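Local structure of inactive glucansucrase (Lactobacillus reuteri, 5JBD) at residues Leu263-Gly266 against Gly270-Pro273; Asn357-Ile362 against Ala442-Pro447. The protein is an inactive glucansucrase of glycoside hydrolase family 70, a large multidomain protein built round a beta/alpha (TIM-type) barrel and carrying a calcium ion. All coordinates share one frame; numbering follows the deposited sequence.

Contact 1: Leu263-Gly266 against Gly270-Pro273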
ATOM      1  N   LEU A 263     -17.230   9.036   4.244  1.00 25.11           N
ATOM      2  CA  LEU A 263     -18.605   8.659   3.899  1.00 25.29           C
ATOM      3  C   LEU A 263     -19.534   9.857   3.696  1.00 26.01           C
ATOM      4  O   LEU A 263     -20.661   9.675   3.218  1.00 25.94           O
ATOM      5  CB  LEU A 263     -19.203   7.713   4.960  1.00 25.69           C
ATOM      6  CG  LEU A 263     -18.605   6.302   5.092  1.00 24.18           C
ATOM      7  CD1 LEU A 263     -18.996   5.669   6.426  1.00 24.88           C
ATOM      8  CD2 LEU A 263     -19.010   5.380   3.945  1.00 24.89           C
ATOM      9  N   ASN A 264     -19.068  11.062   4.056  1.00 25.58           N
ATOM     10  CA  ASN A 264     -19.791  12.308   3.851  1.00 26.44           C
ATOM     11  C   ASN A 264     -18.904  13.416   3.234  1.00 26.89           C
ATOM     12  O   ASN A 264     -19.175  14.604   3.431  1.00 25.80           O
ATOM     13  CB  ASN A 264     -20.349  12.770   5.206  1.00 26.94           C
ATOM     14  CG  ASN A 264     -21.411  11.834   5.731  1.00 25.91           C
ATOM     15  OD1 ASN A 264     -22.550  11.886   5.295  1.00 26.57           O
ATOM     16  ND2 ASN A 264     -21.035  10.958   6.636  1.00 25.57           N
ATOM     17  N   TYR A 265     -17.887  13.017   2.465  1.00 25.84           N
ATOM     18  CA  TYR A 265     -16.807  13.925   2.017  1.00 26.97           C
ATOM     19  C   TYR A 265     -17.281  15.258   1.417  1.00 29.13           C
ATOM     20  O   TYR A 265     -16.930  16.344   1.919  1.00 29.64           O
ATOM     21  CB  TYR A 265     -15.854  13.204   1.049  1.00 27.17           C
ATOM     22  CG  TYR A 265     -14.749  14.098   0.531  1.00 26.81           C
ATOM     23  CD1 TYR A 265     -13.713  14.500   1.369  1.00 27.84           C
ATOM     24  CD2 TYR A 265     -14.761  14.576  -0.774  1.00 27.30           C
ATOM     25  CE1 TYR A 265     -12.712  15.348   0.925  1.00 27.43           C
ATOM     26  CE2 TYR A 265     -13.744  15.403  -1.243  1.00 28.08           C
ATOM     27  CZ  TYR A 265     -12.722  15.779  -0.385  1.00 28.28           C
ATOM     28  OH  TYR A 265     -11.736  16.632  -0.807  1.00 28.97           O
ATOM     29  N   GLY A 266     -18.055  15.191   0.341  1.00 30.33           N
ATOM     30  CA  GLY A 266     -18.502  16.406  -0.344  1.00 31.61           C
ATOM     31  C   GLY A 266     -19.327  17.333   0.557  1.00 34.12           C
ATOM     32  O   GLY A 266     -19.100  18.553   0.591  1.00 31.37           O
ATOM     33  N   GLY A 270     -18.164  21.206   1.727  1.00 33.04           N
ATOM     34  CA  GLY A 270     -18.892  22.181   0.925  1.00 34.19           C
ATOM     35  C   GLY A 270     -18.602  22.049  -0.566  1.00 34.15           C
ATOM     36  O   GLY A 270     -18.757  23.006  -1.320  1.00 32.94           O
ATOM     37  N   TYR A 271     -18.215  20.848  -0.995  1.00 34.10           N
ATOM     38  CA  TYR A 271     -18.031  20.544  -2.405  1.00 33.59           C
ATOM     39  C   TYR A 271     -19.356  19.932  -2.912  1.00 33.30           C
ATOM     40  O   TYR A 271     -20.412  20.148  -2.302  1.00 32.74           O
ATOM     41  CB  TYR A 271     -16.842  19.599  -2.578  1.00 33.14           C
ATOM     42  CG  TYR A 271     -15.483  20.126  -2.147  1.00 33.54           C
ATOM     43  CD1 TYR A 271     -15.231  21.493  -1.988  1.00 35.04           C
ATOM     44  CD2 TYR A 271     -14.431  19.251  -1.947  1.00 31.86           C
ATOM     45  CE1 TYR A 271     -13.985  21.949  -1.603  1.00 36.04           C
ATOM     46  CE2 TYR A 271     -13.179  19.701  -1.574  1.00 32.61           C
ATOM     47  CZ  TYR A 271     -12.956  21.053  -1.410  1.00 33.79           C
ATOM     48  OH  TYR A 271     -11.713  21.501  -1.034  1.00 34.47           O
ATOM     49  N   ASN A 272     -19.329  19.203  -4.028  1.00 31.43           N
ATOM     50  CA  ASN A 272     -20.549  18.620  -4.556  1.00 32.23           C
ATOM     51  C   ASN A 272     -21.248  17.851  -3.434  1.00 33.43           C
ATOM     52  O   ASN A 272     -20.646  16.937  -2.872  1.00 31.41           O
ATOM     53  CB  ASN A 272     -20.264  17.666  -5.716  1.00 31.96           C
ATOM     54  CG  ASN A 272     -21.528  17.260  -6.445  1.00 31.71           C
ATOM     55  OD1 ASN A 272     -22.454  16.713  -5.855  1.00 31.64           O
ATOM     56  ND2 ASN A 272     -21.566  17.522  -7.735  1.00 33.29           N
ATOM     57  N   PRO A 273     -22.504  18.218  -3.106  1.00 34.61           N
ATOM     58  CA  PRO A 273     -23.159  17.574  -1.968  1.00 34.71           C
ATOM     59  C   PRO A 273     -23.475  16.077  -2.159  1.00 34.69           C
ATOM     60  O   PRO A 273     -23.815  15.428  -1.184  1.00 34.58           O
ATOM     61  CB  PRO A 273     -24.446  18.396  -1.779  1.00 36.31           C
ATOM     62  CG  PRO A 273     -24.712  18.992  -3.116  1.00 38.31           C
ATOM     63  CD  PRO A 273     -23.373  19.224  -3.750  1.00 37.04           C
TER
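G266 and Y271 meet where the short helix 265-269 ends in a Schellman-type turn: G270 takes a positive phi, and the chain curls back so that Y271 N donates to G266 O at 2.9 Å, as in the 6→1 bond of a Schellman motif. The bond is bent, 138° at the hydrogen. Packing is tight along this backbone seam, on the outside of the barrel and ahead of strand 279-282. G266, with no side chain, lets the loop lie close against the helix: its CA comes within 3.4 Å of N272 O in a CA-H...O contact.

Toward solvent things slacken. G270 and P273 sit at the exposed end of the turn and add little to the interface. Helix 727-739 packs against the loop elsewhere: Y271 and N272 rest on its A731, and N272 ND2 bonds to N732 OD1 while OD1 accepts from D274 N.

Beside the backbone seam the two tyrosine rings touch. With chi1 at 179°, the Y265 ring is carried out so that its far end comes nearer Y271 than its CB does. The rings meet obliquely, planes 70° apart and centroids 6.0 Å apart. The phenol oxygen makes the nearest approach: Y265 OH lies in the plane of the Y271 ring, at its edge, 3.5 Å from Y271 CE2.

Contact 2: Asn357-Ile362 against Ala442-Pro447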
ATOM      1  N   ASN A 357       5.497 -22.263 -18.784  1.00 35.81           N
ATOM      2  CA  ASN A 357       5.768 -23.698 -18.581  1.00 38.25           C
ATOM      3  C   ASN A 357       5.300 -24.132 -17.194  1.00 35.26           C
ATOM      4  O   ASN A 357       5.016 -23.283 -16.343  1.00 34.37           O
ATOM      5  CB  ASN A 357       7.273 -23.928 -18.655  1.00 40.39           C
ATOM      6  CG  ASN A 357       7.851 -23.596 -20.013  1.00 47.00           C
ATOM      7  OD1 ASN A 357       9.019 -23.245 -20.101  1.00 51.86           O
ATOM      8  ND2 ASN A 357       7.037 -23.674 -21.072  1.00 49.03           N
ATOM      9  N   ASN A 358       5.257 -25.444 -16.957  1.00 35.26           N
ATOM     10  CA  ASN A 358       4.906 -25.996 -15.635  1.00 34.40           C
ATOM     11  C   ASN A 358       3.556 -25.463 -15.157  1.00 28.94           C
ATOM     12  O   ASN A 358       3.419 -25.042 -14.003  1.00 29.65           O
ATOM     13  CB  ASN A 358       6.003 -25.682 -14.592  1.00 36.35           C
ATOM     14  CG  ASN A 358       7.315 -26.399 -14.893  1.00 40.97           C
ATOM     15  OD1 ASN A 358       7.361 -27.631 -15.040  1.00 44.44           O
ATOM     16  ND2 ASN A 358       8.395 -25.625 -14.996  1.00 42.95           N
ATOM     17  N   ARG A 359       2.575 -25.459 -16.057  1.00 27.21           N
ATOM     18  CA  ARG A 359       1.200 -25.062 -15.702  1.00 26.67           C
ATOM     19  C   ARG A 359       0.552 -26.137 -14.840  1.00 26.11           C
ATOM     20  O   ARG A 359       0.681 -27.321 -15.138  1.00 25.96           O
ATOM     21  CB  ARG A 359       0.339 -24.857 -16.947  1.00 26.83           C
ATOM     22  CG  ARG A 359       0.742 -23.630 -17.731  1.00 27.50           C
ATOM     23  CD  ARG A 359      -0.039 -23.489 -19.020  1.00 28.24           C
ATOM     24  NE  ARG A 359       0.468 -22.338 -19.767  1.00 29.59           N
ATOM     25  CZ  ARG A 359       0.243 -22.066 -21.053  1.00 30.51           C
ATOM     26  NH1 ARG A 359      -0.536 -22.833 -21.805  1.00 30.65           N
ATOM     27  NH2 ARG A 359       0.799 -20.977 -21.584  1.00 32.69           N
ATOM     28  N   ASP A 360      -0.118 -25.720 -13.767  1.00 26.21           N
ATOM     29  CA  ASP A 360      -0.925 -26.630 -12.967  1.00 25.81           C
ATOM     30  C   ASP A 360      -2.119 -27.098 -13.792  1.00 25.54           C
ATOM     31  O   ASP A 360      -2.465 -26.484 -14.805  1.00 27.16           O
ATOM     32  CB  ASP A 360      -1.412 -25.968 -11.685  1.00 24.70           C
ATOM     33  CG  ASP A 360      -0.281 -25.639 -10.693  1.00 25.09           C
ATOM     34  OD1 ASP A 360       0.910 -25.937 -10.934  1.00 25.32           O
ATOM     35  OD2 ASP A 360      -0.620 -25.096  -9.622  1.00 24.78           O
ATOM     36  N   ASN A 361      -2.716 -28.216 -13.383  1.00 24.39           N
ATOM     37  CA  ASN A 361      -3.802 -28.810 -14.137  1.00 24.16           C
ATOM     38  C   ASN A 361      -5.034 -27.906 -14.193  1.00 23.58           C
ATOM     39  O   ASN A 361      -5.356 -27.211 -13.226  1.00 23.16           O
ATOM     40  CB  ASN A 361      -4.190 -30.169 -13.548  1.00 26.10           C
ATOM     41  CG  ASN A 361      -5.155 -30.919 -14.436  1.00 26.89           C
ATOM     42  OD1 ASN A 361      -6.370 -30.912 -14.201  1.00 27.30           O
ATOM     43  ND2 ASN A 361      -4.631 -31.526 -15.494  1.00 27.67           N
ATOM     44  N   ILE A 362      -5.714 -27.935 -15.337  1.00 23.80           N
ATOM     45  CA  ILE A 362      -6.949 -27.181 -15.565  1.00 23.70           C
ATOM     46  C   ILE A 362      -8.001 -27.365 -14.442  1.00 22.56           C
ATOM     47  O   ILE A 362      -8.738 -26.432 -14.098  1.00 20.67           O
ATOM     48  CB  ILE A 362      -7.548 -27.529 -16.956  1.00 24.24           C
ATOM     49  CG1 ILE A 362      -8.431 -26.393 -17.497  1.00 25.30           C
ATOM     50  CG2 ILE A 362      -8.310 -28.853 -16.925  1.00 25.19           C
ATOM     51  CD1 ILE A 362      -7.665 -25.158 -17.939  1.00 26.45           C
ATOM     52  N   ALA A 442       5.184 -11.335 -19.175  1.00 31.81           N
ATOM     53  CA  ALA A 442       3.761 -11.076 -19.011  1.00 31.08           C
ATOM     54  C   ALA A 442       2.938 -12.364 -18.953  1.00 30.38           C
ATOM     55  O   ALA A 442       3.350 -13.413 -19.435  1.00 28.95           O
ATOM     56  CB  ALA A 442       3.247 -10.203 -20.152  1.00 31.77           C
ATOM     57  N   GLN A 443       1.750 -12.242 -18.368  1.00 28.88           N
ATOM     58  CA  GLN A 443       0.848 -13.382 -18.199  1.00 27.95           C
ATOM     59  C   GLN A 443       0.342 -13.923 -19.514  1.00 27.57           C
ATOM     60  O   GLN A 443      -0.037 -13.168 -20.393  1.00 28.54           O
ATOM     61  CB  GLN A 443      -0.361 -12.968 -17.339  1.00 26.95           C
ATOM     62  CG  GLN A 443      -0.027 -12.826 -15.877  1.00 26.93           C
ATOM     63  CD  GLN A 443       0.146 -14.171 -15.223  1.00 27.26           C
ATOM     64  OE1 GLN A 443       1.251 -14.571 -14.858  1.00 29.32           O
ATOM     65  NE2 GLN A 443      -0.941 -14.878 -15.081  1.00 26.18           N
ATOM     66  N   TYR A 444       0.309 -15.251 -19.626  1.00 29.01           N
ATOM     67  CA  TYR A 444      -0.398 -15.931 -20.709  1.00 27.14           C
ATOM     68  C   TYR A 444      -1.906 -15.967 -20.414  1.00 26.95           C
ATOM     69  O   TYR A 444      -2.326 -15.861 -19.260  1.00 27.49           O
ATOM     70  CB  TYR A 444       0.122 -17.358 -20.865  1.00 28.50           C
ATOM     71  CG  TYR A 444       1.499 -17.481 -21.492  1.00 28.20           C
ATOM     72  CD1 TYR A 444       2.650 -17.116 -20.792  1.00 29.76           C
ATOM     73  CD2 TYR A 444       1.646 -17.960 -22.781  1.00 29.67           C
ATOM     74  CE1 TYR A 444       3.909 -17.209 -21.375  1.00 30.89           C
ATOM     75  CE2 TYR A 444       2.900 -18.072 -23.373  1.00 30.95           C
ATOM     76  CZ  TYR A 444       4.026 -17.692 -22.667  1.00 31.79           C
ATOM     77  OH  TYR A 444       5.276 -17.804 -23.262  1.00 34.94           O
ATOM     78  N   ASN A 445      -2.698 -16.116 -21.467  1.00 25.44           N
ATOM     79  CA  ASN A 445      -4.135 -16.373 -21.364  1.00 25.95           C
ATOM     80  C   ASN A 445      -4.931 -15.351 -20.550  1.00 25.17           C
ATOM     81  O   ASN A 445      -5.815 -15.731 -19.771  1.00 24.25           O
ATOM     82  CB  ASN A 445      -4.369 -17.794 -20.788  1.00 24.55           C
ATOM     83  CG  ASN A 445      -4.119 -18.897 -21.800  1.00 25.51           C
ATOM     84  OD1 ASN A 445      -4.727 -18.947 -22.893  1.00 26.02           O
ATOM     85  ND2 ASN A 445      -3.270 -19.832 -21.424  1.00 25.54           N
ATOM     86  N   VAL A 446      -4.642 -14.061 -20.726  1.00 25.19           N
ATOM     87  CA  VAL A 446      -5.355 -13.031 -19.962  1.00 24.98           C
ATOM     88  C   VAL A 446      -6.872 -13.052 -20.248  1.00 24.48           C
ATOM     89  O   VAL A 446      -7.680 -13.014 -19.300  1.00 22.27           O
ATOM     90  CB  VAL A 446      -4.722 -11.627 -20.134  1.00 25.26           C
ATOM     91  CG1 VAL A 446      -5.568 -10.549 -19.458  1.00 25.95           C
ATOM     92  CG2 VAL A 446      -3.320 -11.627 -19.524  1.00 25.19           C
ATOM     93  N   PRO A 447      -7.270 -13.150 -21.529  1.00 23.96           N
ATOM     94  CA  PRO A 447      -8.705 -13.245 -21.819  1.00 24.61           C
ATOM     95  C   PRO A 447      -9.414 -14.420 -21.133  1.00 23.78           C
ATOM     96  O   PRO A 447     -10.491 -14.230 -20.567  1.00 23.37           O
ATOM     97  CB  PRO A 447      -8.750 -13.388 -23.336  1.00 25.20           C
ATOM     98  CG  PRO A 447      -7.538 -12.654 -23.808  1.00 25.61           C
ATOM     99  CD  PRO A 447      -6.489 -12.998 -22.768  1.00 25.45           C
TER
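R359 brings the first segment to Y444 and N445, and its guanidinium does all the touching. CG stands beside the backbone N (chi1 -70°), and from there the chain runs extended to NE, carrying the charged group to the second segment. At its edge, in plane, the guanidinium meets the Y444 ring: R359 NH2 is 3.4 Å from Y444 CD2 and 3.6 Å from Y444 CG. The two planes are inclined at 61°, and NH2 reaches the ring obliquely. Over one guanidinium face sits the amide of N445, its ND2 3.9 Å above the plane of the R359 group and displaced toward the rim. R359 NH1 and N445 ND2, both donors, are 4.1 Å apart and look to other acceptors.

Those acceptors show what is being joined. R359 NE gives its hydrogen to R355 O just past barrel helix 343-354, NH1 to N543 O and NH2 to S610 OG, the last two in loops of the antiparallel beta domain packed beside the barrel. N445, at the N-cap position of helix 446-455, spans the same junction, with OD1 accepting from S610 N and ND2 donating to L353 O. Three bonds, spread over all three nitrogens of R359, fix the guanidinium's rotation as well as its position.

Further along, D360 turns to helix 343-354, with a backbone hydrogen bond to N351. N361 then prepares the turn into helix 364-367: its OD1 caps G363 N. I362 closes the segment with its side chain against V352 and N543.

How the contacts relate
From the N terminus, the chain reaches contact 1 first: residues 263-266 and 270-273 are separated by three helical residues, so it closes a very short loop just ahead of barrel strand 279-282. Contact 2 opens later and closes a far longer one, with 79 residues between 357-362 and 442-447 that include strand 385-388 and the helices 392-406 and 420-434. The two follow in series, neither nesting nor crossing, and stay apart, about 31 Å between nearest atoms. Contact 1 finishes a helix end beside helix 727-739, whereas contact 2 joins the loop after helix 343-354 to the start of helix 446-455, near the antiparallel sheet domain.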